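Side-chain contacts in nucleocapsid protein (Schmallenberg virus, PDB 4JNG), which encapsidates the negative-stranded viral RNA genome, shielding it from nucleases and forming the helical nucleocapsid that serves as template for transcription and replication: residues V25-K30 / H94-Y99; F37-V42 / V69-V74; V161-R166 / D170-N175. All blocks are in the same frame, centred on the assembly; numbering follows the deposited sequence.

Interaction 1. Residues V25-K30 / H94-Y99; sequences VAFIGK and HRMSGY. With nucleotides of chain A.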
loop_
_atom_site.group_PDB
_atom_site.type_symbol
_atom_site.label_atom_id
_atom_site.label_comp_id
_atom_site.label_asym_id
_atom_site.label_seq_id
_atom_site.Cartn_x
_atom_site.Cartn_y
_atom_site.Cartn_z
ATOM N N VAL B 25 -34.526 15.022 10.874
ATOM C CA VAL B 25 -35.720 15.033 11.696
ATOM C C VAL B 25 -36.106 13.611 12.089
ATOM O O VAL B 25 -36.530 13.389 13.218
ATOM C CB VAL B 25 -36.879 15.775 11.010
ATOM C CG1 VAL B 25 -38.136 15.712 11.864
ATOM C CG2 VAL B 25 -36.492 17.225 10.776
ATOM N N ALA B 26 -35.918 12.647 11.184
ATOM C CA ALA B 26 -36.168 11.236 11.515
ATOM C C ALA B 26 -35.198 10.720 12.577
ATOM O O ALA B 26 -35.558 9.887 13.409
ATOM C CB ALA B 26 -36.088 10.370 10.269
ATOM N N PHE B 27 -33.965 11.214 12.531
ATOM C CA PHE B 27 -32.945 10.857 13.507
ATOM C C PHE B 27 -33.293 11.434 14.882
ATOM O O PHE B 27 -33.118 10.762 15.908
ATOM C CB PHE B 27 -31.585 11.357 13.016
ATOM C CG PHE B 27 -30.493 11.314 14.037
ATOM C CD1 PHE B 27 -29.793 10.143 14.276
ATOM C CD2 PHE B 27 -30.126 12.460 14.720
ATOM C CE1 PHE B 27 -28.762 10.111 15.195
ATOM C CE2 PHE B 27 -29.097 12.437 15.647
ATOM C CZ PHE B 27 -28.414 11.258 15.888
ATOM N N ILE B 28 -33.777 12.672 14.897
ATOM C CA ILE B 28 -34.222 13.295 16.137
ATOM C C ILE B 28 -35.458 12.570 16.652
ATOM O O ILE B 28 -35.587 12.344 17.841
ATOM C CB ILE B 28 -34.509 14.800 15.967
ATOM C CG1 ILE B 28 -33.224 15.552 15.582
ATOM C CG2 ILE B 28 -35.107 15.391 17.243
ATOM C CD1 ILE B 28 -32.064 15.381 16.539
ATOM N N GLY B 29 -36.350 12.194 15.748
ATOM C CA GLY B 29 -37.490 11.348 16.092
ATOM C C GLY B 29 -37.108 10.060 16.805
ATOM O O GLY B 29 -37.721 9.699 17.816
ATOM N N LYS B 30 -36.085 9.372 16.301
ATOM C CA LYS B 30 -35.680 8.087 16.876
ATOM C C LYS B 30 -34.836 8.208 18.140
ATOM O O LYS B 30 -35.020 7.426 19.061
ATOM C CB LYS B 30 -34.904 7.257 15.854
ATOM C CG LYS B 30 -34.699 5.794 16.246
ATOM C CD LYS B 30 -34.333 4.954 15.018
ATOM C CE LYS B 30 -34.364 3.459 15.312
ATOM N NZ LYS B 30 -33.033 2.919 15.725
ATOM N N HIS B 94 -21.045 8.677 8.827
ATOM C CA HIS B 94 -20.936 9.988 8.246
ATOM C C HIS B 94 -22.201 10.808 8.467
ATOM O O HIS B 94 -22.123 11.971 8.850
ATOM C CB HIS B 94 -20.650 9.893 6.740
ATOM C CG HIS B 94 -20.191 11.179 6.144
ATOM N ND1 HIS B 94 -21.029 12.010 5.437
ATOM C CD2 HIS B 94 -18.985 11.792 6.170
ATOM C CE1 HIS B 94 -20.358 13.071 5.036
ATOM N NE2 HIS B 94 -19.117 12.966 5.473
ATOM N N ARG B 95 -23.358 10.205 8.219
ATOM C CA ARG B 95 -24.623 10.915 8.373
ATOM C C ARG B 95 -24.853 11.297 9.842
ATOM O O ARG B 95 -25.241 12.419 10.148
ATOM C CB ARG B 95 -25.783 10.072 7.850
ATOM C CG ARG B 95 -25.818 9.943 6.321
ATOM C CD ARG B 95 -27.080 9.216 5.882
ATOM N NE ARG B 95 -27.128 8.992 4.446
ATOM C CZ ARG B 95 -28.097 8.349 3.797
ATOM N NH1 ARG B 95 -29.138 7.831 4.443
ATOM N NH2 ARG B 95 -28.018 8.228 2.473
ATOM N N MET B 96 -24.575 10.339 10.720
ATOM C CA MET B 96 -24.755 10.473 12.164
ATOM C C MET B 96 -23.960 11.662 12.699
ATOM O O MET B 96 -24.470 12.475 13.468
ATOM C CB MET B 96 -24.278 9.174 12.808
ATOM C CG MET B 96 -24.478 9.076 14.294
ATOM S SD MET B 96 -23.970 7.448 14.847
ATOM C CE MET B 96 -24.112 7.777 16.603
ATOM N N SER B 97 -22.711 11.769 12.248
ATOM C CA SER B 97 -21.838 12.882 12.580
ATOM C C SER B 97 -22.426 14.238 12.191
ATOM O O SER B 97 -22.351 15.193 12.960
ATOM C CB SER B 97 -20.489 12.693 11.897
ATOM O OG SER B 97 -19.626 13.779 12.152
ATOM N N GLY B 98 -22.994 14.322 10.990
ATOM C CA GLY B 98 -23.645 15.549 10.535
ATOM C C GLY B 98 -24.904 15.862 11.335
ATOM O O GLY B 98 -25.126 17.006 11.751
ATOM N N TYR B 99 -25.729 14.847 11.565
ATOM C CA TYR B 99 -26.939 15.053 12.355
ATOM C C TYR B 99 -26.594 15.554 13.764
ATOM O O TYR B 99 -27.165 16.540 14.202
ATOM C CB TYR B 99 -27.795 13.787 12.432
ATOM C CG TYR B 99 -28.357 13.299 11.112
ATOM C CD1 TYR B 99 -28.447 14.136 9.988
ATOM C CD2 TYR B 99 -28.820 11.995 10.988
ATOM C CE1 TYR B 99 -28.973 13.671 8.792
ATOM C CE2 TYR B 99 -29.348 11.527 9.793
ATOM C CZ TYR B 99 -29.424 12.368 8.704
ATOM O OH TYR B 99 -29.957 11.887 7.534
ATOM P P U A 24 -24.407 9.630 1.546
ATOM O OP1 U A 24 -24.768 9.715 3.005
ATOM O OP2 U A 24 -23.633 10.730 0.925
ATOM O "O5'" U A 24 -23.592 8.287 1.305
ATOM C "C5'" U A 24 -24.146 6.998 1.596
ATOM C "C4'" U A 24 -23.235 5.919 1.067
ATOM O "O4'" U A 24 -23.327 5.864 -0.386
ATOM C "C3'" U A 24 -21.751 6.114 1.336
ATOM O "O3'" U A 24 -21.385 5.689 2.636
ATOM C "C2'" U A 24 -21.128 5.256 0.242
ATOM O "O2'" U A 24 -21.151 3.862 0.482
ATOM C "C1'" U A 24 -22.054 5.561 -0.932
ATOM N N1 U A 24 -21.615 6.692 -1.764
ATOM C C2 U A 24 -20.617 6.451 -2.689
ATOM O O2 U A 24 -20.090 5.361 -2.823
ATOM N N3 U A 24 -20.254 7.540 -3.443
ATOM C C4 U A 24 -20.776 8.814 -3.373
ATOM O O4 U A 24 -20.343 9.689 -4.123
ATOM C C5 U A 24 -21.801 8.983 -2.389
ATOM C C6 U A 24 -22.175 7.943 -1.634
#
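Phe27 of helix 20-31 packs against Met96 and Tyr99, which lie about one turn apart on helix 93-110; the meeting is between carbon atoms, with no hydrogen bond from one segment to the other. Along 94-99, Arg95 comes first and turns to the RNA instead. Its chain, extended from CG to NE, brings NE within 2.9 Å of OP1 of U24 of chain A in a hydrogen bond that is close to straight (168° at the hydrogen), with OP1 near the guanidinium plane at its edge. NH2 bonds a further phosphate of the RNA, while NH1 is tied to the carbonyls of Pro87 and Ala90 and Phe18 makes a cation-pi contact, so the plane of this experimentally established RNA-binding side chain is fixed by several partners. Met96 follows, with CG 4.5 Å from CE1 of Phe27, a loose apolar touch. Tyr99 carries most of this helix's share of the contact. Its CB sits over one face of the Phe27 ring, 3.9 Å from the centroid, in a CH-pi contact, and its CD2 lies 3.5 Å from Phe27 CB. The two rings are inclined at 43°, centroids 5.3 Å apart, and so are neither stacked nor perpendicular. With CG anti to the carbonyl carbon (chi1 -64°), the Tyr99 ring leans back along its own helix, where Arg95 O stands 3.4 Å above one face, toward the rim. The same residue that grips the phosphate thus also borders the ring that meets Phe27. Strand 69-74 adjoins this buried helix pair through Phe71, which touches both Phe27 and Met96; helix 37-45 reaches Met96 with Phe43, and farther along helix 93-110 Leu100 and Trp103 extend the packing to Phe27 and Ile28.

Interaction 2. Residues F37-V42 / V69-V74; sequences FGVARV and VKFTVV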
loop_
_atom_site.group_PDB
_atom_site.type_symbol
_atom_site.label_atom_id
_atom_site.label_comp_id
_atom_site.label_asym_id
_atom_site.label_seq_id
_atom_site.Cartn_x
_atom_site.Cartn_y
_atom_site.Cartn_z
ATOM N N PHE B 37 -24.900 16.240 25.591
ATOM C CA PHE B 37 -23.563 16.622 25.154
ATOM C C PHE B 37 -22.476 15.605 25.496
ATOM O O PHE B 37 -21.435 15.583 24.846
ATOM C CB PHE B 37 -23.179 17.998 25.714
ATOM C CG PHE B 37 -24.037 19.136 25.217
ATOM C CD1 PHE B 37 -24.805 19.025 24.067
ATOM C CD2 PHE B 37 -24.042 20.344 25.895
ATOM C CE1 PHE B 37 -25.574 20.082 23.619
ATOM C CE2 PHE B 37 -24.812 21.403 25.448
ATOM C CZ PHE B 37 -25.576 21.274 24.310
ATOM N N GLY B 38 -22.699 14.780 26.516
ATOM C CA GLY B 38 -21.767 13.694 26.840
ATOM C C GLY B 38 -21.777 12.633 25.753
ATOM O O GLY B 38 -20.736 12.079 25.389
ATOM N N VAL B 39 -22.967 12.339 25.245
ATOM C CA VAL B 39 -23.115 11.349 24.189
ATOM C C VAL B 39 -22.425 11.847 22.919
ATOM O O VAL B 39 -21.712 11.082 22.262
ATOM C CB VAL B 39 -24.600 11.027 23.917
ATOM C CG1 VAL B 39 -24.747 10.132 22.703
ATOM C CG2 VAL B 39 -25.221 10.361 25.137
ATOM N N ALA B 40 -22.614 13.122 22.582
ATOM C CA ALA B 40 -21.956 13.693 21.401
ATOM C C ALA B 40 -20.454 13.827 21.638
ATOM O O ALA B 40 -19.665 13.668 20.711
ATOM C CB ALA B 40 -22.560 15.036 21.025
ATOM N N ARG B 41 -20.062 14.112 22.876
ATOM C CA ARG B 41 -18.644 14.203 23.216
ATOM C C ARG B 41 -17.918 12.899 22.901
ATOM O O ARG B 41 -16.799 12.901 22.395
ATOM C CB ARG B 41 -18.460 14.530 24.701
ATOM C CG ARG B 41 -17.040 14.292 25.185
ATOM C CD ARG B 41 -16.877 14.458 26.688
ATOM N NE ARG B 41 -15.510 14.099 27.036
ATOM C CZ ARG B 41 -14.454 14.891 26.886
ATOM N NH1 ARG B 41 -14.576 16.130 26.414
ATOM N NH2 ARG B 41 -13.257 14.437 27.224
ATOM N N VAL B 42 -18.548 11.790 23.269
ATOM C CA VAL B 42 -17.967 10.477 23.058
ATOM C C VAL B 42 -17.963 10.144 21.560
ATOM O O VAL B 42 -16.959 9.666 21.033
ATOM C CB VAL B 42 -18.726 9.391 23.837
ATOM C CG1 VAL B 42 -18.192 8.013 23.487
ATOM C CG2 VAL B 42 -18.601 9.625 25.338
ATOM N N VAL B 69 -25.736 5.406 24.774
ATOM C CA VAL B 69 -26.843 5.409 23.815
ATOM C C VAL B 69 -26.479 4.534 22.610
ATOM O O VAL B 69 -25.433 4.746 21.996
ATOM C CB VAL B 69 -27.175 6.838 23.337
ATOM C CG1 VAL B 69 -28.302 6.807 22.316
ATOM C CG2 VAL B 69 -27.564 7.709 24.525
ATOM N N LYS B 70 -27.356 3.580 22.281
ATOM C CA LYS B 70 -27.131 2.613 21.195
ATOM C C LYS B 70 -27.758 3.039 19.866
ATOM O O LYS B 70 -28.962 3.261 19.797
ATOM C CB LYS B 70 -27.705 1.238 21.557
ATOM C CG LYS B 70 -27.390 0.185 20.491
ATOM C CD LYS B 70 -28.170 -1.103 20.682
ATOM C CE LYS B 70 -27.305 -2.210 21.259
ATOM N NZ LYS B 70 -28.131 -3.241 21.942
ATOM N N PHE B 71 -26.941 3.081 18.816
ATOM C CA PHE B 71 -27.366 3.488 17.475
ATOM C C PHE B 71 -27.215 2.340 16.485
ATOM O O PHE B 71 -26.196 1.657 16.485
ATOM C CB PHE B 71 -26.498 4.637 16.980
ATOM C CG PHE B 71 -26.593 5.872 17.815
ATOM C CD1 PHE B 71 -25.828 6.008 18.965
ATOM C CD2 PHE B 71 -27.437 6.909 17.443
ATOM C CE1 PHE B 71 -25.921 7.147 19.747
ATOM C CE2 PHE B 71 -27.535 8.051 18.220
ATOM C CZ PHE B 71 -26.775 8.171 19.371
ATOM N N THR B 72 -28.219 2.144 15.634
ATOM C CA THR B 72 -28.110 1.200 14.531
ATOM C C THR B 72 -27.512 1.928 13.335
ATOM O O THR B 72 -28.103 2.876 12.815
ATOM C CB THR B 72 -29.465 0.578 14.165
ATOM O OG1 THR B 72 -29.893 -0.255 15.248
ATOM C CG2 THR B 72 -29.350 -0.287 12.907
ATOM N N VAL B 73 -26.338 1.468 12.916
ATOM C CA VAL B 73 -25.544 2.132 11.892
ATOM C C VAL B 73 -25.424 1.218 10.656
ATOM O O VAL B 73 -25.156 0.025 10.781
ATOM C CB VAL B 73 -24.142 2.462 12.460
ATOM C CG1 VAL B 73 -23.298 3.231 11.453
ATOM C CG2 VAL B 73 -24.260 3.252 13.773
ATOM N N VAL B 74 -25.631 1.785 9.470
ATOM C CA VAL B 74 -25.351 1.092 8.209
ATOM C C VAL B 74 -23.845 1.140 7.935
ATOM O O VAL B 74 -23.240 2.209 7.924
ATOM C CB VAL B 74 -26.147 1.698 7.037
ATOM C CG1 VAL B 74 -25.707 1.120 5.696
ATOM C CG2 VAL B 74 -27.628 1.431 7.243
#
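Val39 and Val69 make the closest approach, methyl to methyl: CG2 of Val39 is 3.6 Å from CG2 of Val69, and the two side chains cross at about a right angle. The second methyl of Val39, CG1, settles beside the same valine, 4.1 Å from Val69 CB. Both branches of the helical valine are therefore used: with CG1 anti to the backbone N (chi1 173°) and CG2 beside it, both methyls face Val69. An aliphatic-aromatic contact continues the line: Val39 CG1 comes to the edge of the Phe71 ring, near its plane, at 4.4 Å from CE1, so that the methyl abuts the rim and does not cover a face. Strand 69-74 is the second arm of a two-stranded antiparallel beta hairpin, separated from strand 61-66 by only two residues, and helix 37-45 packs on one side of it. Val69 and Phe71 meet the helix, while Lys70 and Thr72, alternating with them, are exposed. Backbone hydrogen bonds hold each element in shape but do not join the two segments: in the helix Arg41 N reaches Phe37 O at 2.8 Å and Val42 N reaches Gly38 O at 3.1 Å, whereas in the hairpin Phe71 pairs with Leu64 and Val73 with Val62. At the beginning of the helix Asn36 OD1 accepts a hydrogen bond from Val39 N. Arg41, which does not touch the strand, makes polar contacts of its own. Its NH1 bonds Gln121 O, and its NH2 bonds OE1 of Gln12 of a second subunit, an RNA-binding residue in the N-terminal region that takes part in oligomerization; Phe7 of that subunit packs on Val42.

Interaction 3. Residues V161-R166 / D170-N175; sequences VIEMHR and DNMDVN. With nucleotides of chain A.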
loop_
_atom_site.group_PDB
_atom_site.type_symbol
_atom_site.label_atom_id
_atom_site.label_comp_id
_atom_site.label_asym_id
_atom_site.label_seq_id
_atom_site.Cartn_x
_atom_site.Cartn_y
_atom_site.Cartn_z
ATOM N N VAL B 161 -16.466 26.089 2.400
ATOM C CA VAL B 161 -15.225 26.857 2.271
ATOM C C VAL B 161 -14.069 26.192 3.024
ATOM O O VAL B 161 -12.921 26.285 2.593
ATOM C CB VAL B 161 -15.393 28.342 2.684
ATOM C CG1 VAL B 161 -16.514 28.993 1.883
ATOM C CG2 VAL B 161 -15.638 28.503 4.182
ATOM N N ILE B 162 -14.369 25.514 4.133
ATOM C CA ILE B 162 -13.366 24.689 4.829
ATOM C C ILE B 162 -12.753 23.649 3.882
ATOM O O ILE B 162 -11.572 23.313 3.992
ATOM C CB ILE B 162 -13.966 23.965 6.054
ATOM C CG1 ILE B 162 -14.187 24.957 7.208
ATOM C CG2 ILE B 162 -13.045 22.839 6.529
ATOM C CD1 ILE B 162 -15.047 24.422 8.340
ATOM N N GLU B 163 -13.567 23.131 2.967
ATOM C CA GLU B 163 -13.100 22.130 2.017
ATOM C C GLU B 163 -12.298 22.781 0.894
ATOM O O GLU B 163 -11.272 22.245 0.473
ATOM C CB GLU B 163 -14.273 21.336 1.454
ATOM C CG GLU B 163 -13.987 19.851 1.334
ATOM C CD GLU B 163 -15.118 18.997 1.875
ATOM O OE1 GLU B 163 -15.052 18.610 3.061
ATOM O OE2 GLU B 163 -16.074 18.724 1.120
ATOM N N MET B 164 -12.764 23.936 0.417
ATOM C CA MET B 164 -12.009 24.715 -0.561
ATOM C C MET B 164 -10.603 24.958 -0.029
ATOM O O MET B 164 -9.622 24.610 -0.685
ATOM C CB MET B 164 -12.702 26.051 -0.873
ATOM C CG MET B 164 -13.823 25.944 -1.895
ATOM S SD MET B 164 -14.652 27.518 -2.200
ATOM C CE MET B 164 -15.814 27.050 -3.478
ATOM N N HIS B 165 -10.517 25.525 1.175
ATOM C CA HIS B 165 -9.231 25.767 1.829
ATOM C C HIS B 165 -8.389 24.498 1.976
ATOM O O HIS B 165 -7.163 24.569 1.931
ATOM C CB HIS B 165 -9.428 26.428 3.203
ATOM C CG HIS B 165 -9.822 27.872 3.125
ATOM N ND1 HIS B 165 -8.971 28.848 2.653
ATOM C CD2 HIS B 165 -10.973 28.504 3.456
ATOM C CE1 HIS B 165 -9.581 30.021 2.697
ATOM N NE2 HIS B 165 -10.797 29.839 3.183
ATOM N N ARG B 166 -9.031 23.347 2.165
ATOM C CA ARG B 166 -8.290 22.088 2.265
ATOM C C ARG B 166 -7.623 21.710 0.938
ATOM O O ARG B 166 -6.539 21.139 0.939
ATOM C CB ARG B 166 -9.180 20.942 2.748
ATOM C CG ARG B 166 -9.356 20.872 4.261
ATOM C CD ARG B 166 -9.791 19.481 4.690
ATOM N NE ARG B 166 -11.028 19.058 4.027
ATOM C CZ ARG B 166 -11.585 17.853 4.155
ATOM N NH1 ARG B 166 -11.024 16.922 4.911
ATOM N NH2 ARG B 166 -12.700 17.559 3.508
ATOM N N ASP B 170 -3.816 22.675 2.167
ATOM C CA ASP B 170 -3.415 21.278 2.198
ATOM C C ASP B 170 -3.475 20.830 0.742
ATOM O O ASP B 170 -3.949 21.576 -0.121
ATOM C CB ASP B 170 -4.353 20.439 3.084
ATOM C CG ASP B 170 -4.770 21.164 4.361
ATOM O OD1 ASP B 170 -4.057 22.096 4.782
ATOM O OD2 ASP B 170 -5.820 20.808 4.940
ATOM N N ASN B 171 -2.990 19.630 0.453
ATOM C CA ASN B 171 -3.087 19.092 -0.901
ATOM C C ASN B 171 -4.107 17.962 -0.939
ATOM O O ASN B 171 -3.810 16.836 -1.347
ATOM C CB ASN B 171 -1.712 18.661 -1.410
ATOM C CG ASN B 171 -0.762 19.835 -1.558
ATOM O OD1 ASN B 171 0.243 19.928 -0.852
ATOM N ND2 ASN B 171 -1.086 20.752 -2.468
ATOM N N MET B 172 -5.315 18.296 -0.488
ATOM C CA MET B 172 -6.449 17.386 -0.504
ATOM C C MET B 172 -6.811 17.057 -1.940
ATOM O O MET B 172 -7.068 17.959 -2.730
ATOM C CB MET B 172 -7.660 18.034 0.194
ATOM C CG MET B 172 -9.027 17.507 -0.234
ATOM S SD MET B 172 -10.263 17.606 1.083
ATOM C CE MET B 172 -9.568 16.332 2.113
ATOM N N ASP B 173 -6.844 15.766 -2.259
ATOM C CA ASP B 173 -7.383 15.305 -3.528
ATOM C C ASP B 173 -8.606 16.162 -3.856
ATOM O O ASP B 173 -9.497 16.320 -3.024
ATOM C CB ASP B 173 -7.755 13.827 -3.426
ATOM C CG ASP B 173 -8.514 13.323 -4.637
ATOM O OD1 ASP B 173 -8.140 13.671 -5.779
ATOM O OD2 ASP B 173 -9.481 12.557 -4.436
ATOM N N VAL B 174 -8.635 16.720 -5.062
ATOM C CA VAL B 174 -9.660 17.708 -5.430
ATOM C C VAL B 174 -11.065 17.097 -5.411
ATOM O O VAL B 174 -12.061 17.821 -5.367
ATOM C CB VAL B 174 -9.395 18.358 -6.811
ATOM C CG1 VAL B 174 -10.158 19.673 -6.932
ATOM C CG2 VAL B 174 -7.903 18.600 -7.035
ATOM N N ASN B 175 -11.145 15.769 -5.452
ATOM C CA ASN B 175 -12.375 15.074 -5.089
ATOM C C ASN B 175 -12.637 15.354 -3.605
ATOM O O ASN B 175 -12.071 16.297 -3.058
ATOM C CB ASN B 175 -12.274 13.574 -5.396
ATOM C CG ASN B 175 -12.344 13.273 -6.885
ATOM O OD1 ASN B 175 -13.031 13.964 -7.639
ATOM N ND2 ASN B 175 -11.642 12.228 -7.315
ATOM P P U A 27 -9.034 7.087 4.395
ATOM O OP1 U A 27 -8.257 6.056 5.128
ATOM O OP2 U A 27 -10.338 7.543 4.947
ATOM O "O5'" U A 27 -8.077 8.352 4.202
ATOM C "C5'" U A 27 -8.062 9.128 2.983
ATOM C "C4'" U A 27 -7.415 10.491 3.171
ATOM O "O4'" U A 27 -8.185 11.475 2.420
ATOM C "C3'" U A 27 -7.296 11.043 4.595
ATOM O "O3'" U A 27 -5.991 10.837 5.129
ATOM C "C2'" U A 27 -7.544 12.538 4.405
ATOM O "O2'" U A 27 -6.393 13.260 4.013
ATOM C "C1'" U A 27 -8.563 12.538 3.271
ATOM N N1 U A 27 -9.956 12.324 3.702
ATOM C C2 U A 27 -10.797 13.421 3.747
ATOM O O2 U A 27 -10.434 14.545 3.459
ATOM N N3 U A 27 -12.079 13.149 4.152
ATOM C C4 U A 27 -12.600 11.923 4.508
ATOM O O4 U A 27 -13.780 11.842 4.850
ATOM C C5 U A 27 -11.670 10.841 4.438
ATOM C C6 U A 27 -10.413 11.070 4.046
ATOM P P U A 28 -5.740 10.823 6.717
ATOM O OP1 U A 28 -4.281 10.668 6.940
ATOM O OP2 U A 28 -6.677 9.848 7.327
ATOM O "O5'" U A 28 -6.139 12.298 7.174
ATOM C "C5'" U A 28 -5.212 13.389 7.028
ATOM C "C4'" U A 28 -5.809 14.671 7.557
ATOM O "O4'" U A 28 -6.992 15.017 6.797
ATOM C "C3'" U A 28 -6.288 14.624 8.998
ATOM O "O3'" U A 28 -5.193 14.790 9.890
ATOM C "C2'" U A 28 -7.313 15.753 9.046
ATOM O "O2'" U A 28 -6.771 17.022 9.350
ATOM C "C1'" U A 28 -7.910 15.701 7.635
ATOM N N1 U A 28 -9.199 14.997 7.577
ATOM C C2 U A 28 -10.342 15.756 7.427
ATOM O O2 U A 28 -10.325 16.972 7.341
ATOM N N3 U A 28 -11.510 15.036 7.379
ATOM C C4 U A 28 -11.651 13.667 7.465
ATOM O O4 U A 28 -12.774 13.168 7.404
ATOM C C5 U A 28 -10.422 12.952 7.620
ATOM C C6 U A 28 -9.267 13.626 7.675
#
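The guanidinium of Arg166 carries the thioether of Met172 over one face, with SD 3.4 Å from both NE and CZ of Arg166; the methyl CE is placed over the centre of the group, but it is modelled too close to the uracil of U27 of chain A, so its exact position is doubtful. At the edge, in the plane, is CG of Glu163, one turn back, and its OE1 makes a salt bridge with Arg166 NH2 at 2.6 Å, weak as a hydrogen bond because the angle is only 120°. The uracil O2 atoms of U27 and U28 of chain A approach NH1 obliquely, too short in part for detail, but Arg166 is an experimentally established RNA-binding residue. Bends at chi3 (-57° in Arg166) fold both chains, so that sulfur and methyl come to lie over the guanidinium. The Asp170 carboxylate stands nearly perpendicular to the guanidinium; its OD2 is 3.6 Å from Arg166 CG but 5.6 Å from NE, and its OD1 is engaged in a salt bridge with Lys130. Between backbones, Met172 N gives a weak hydrogen bond to Arg166 O at 3.4 Å, near the end of helix 158-168. Residues 170-175 lie in the loop from that helix to helix 177-181, whose Met177 and Val180 touch Glu163; helix 198-209 packs on helix 158-168 through Phe205, which stacks on His165.

How the interactions relate
From the N terminus, helix 20-31 leads into helix 37-45, whose contact with strand 69-74 (interaction 2) closes a loop holding helix 47-56 and strand 61-66. Helix 93-110 then returns to helix 20-31 in interaction 1, closing a larger loop that encloses the whole of interaction 2. The two meet physically through Phe71, binding three helices and the hairpin into one body. Interaction 3 opens later in the chain and closes only a short turn, joining the end of helix 158-168 to the loop that follows. It lies on the other side of the chain's centre, about 25 Å from interaction 1 between centres, yet both include RNA-binding arginines.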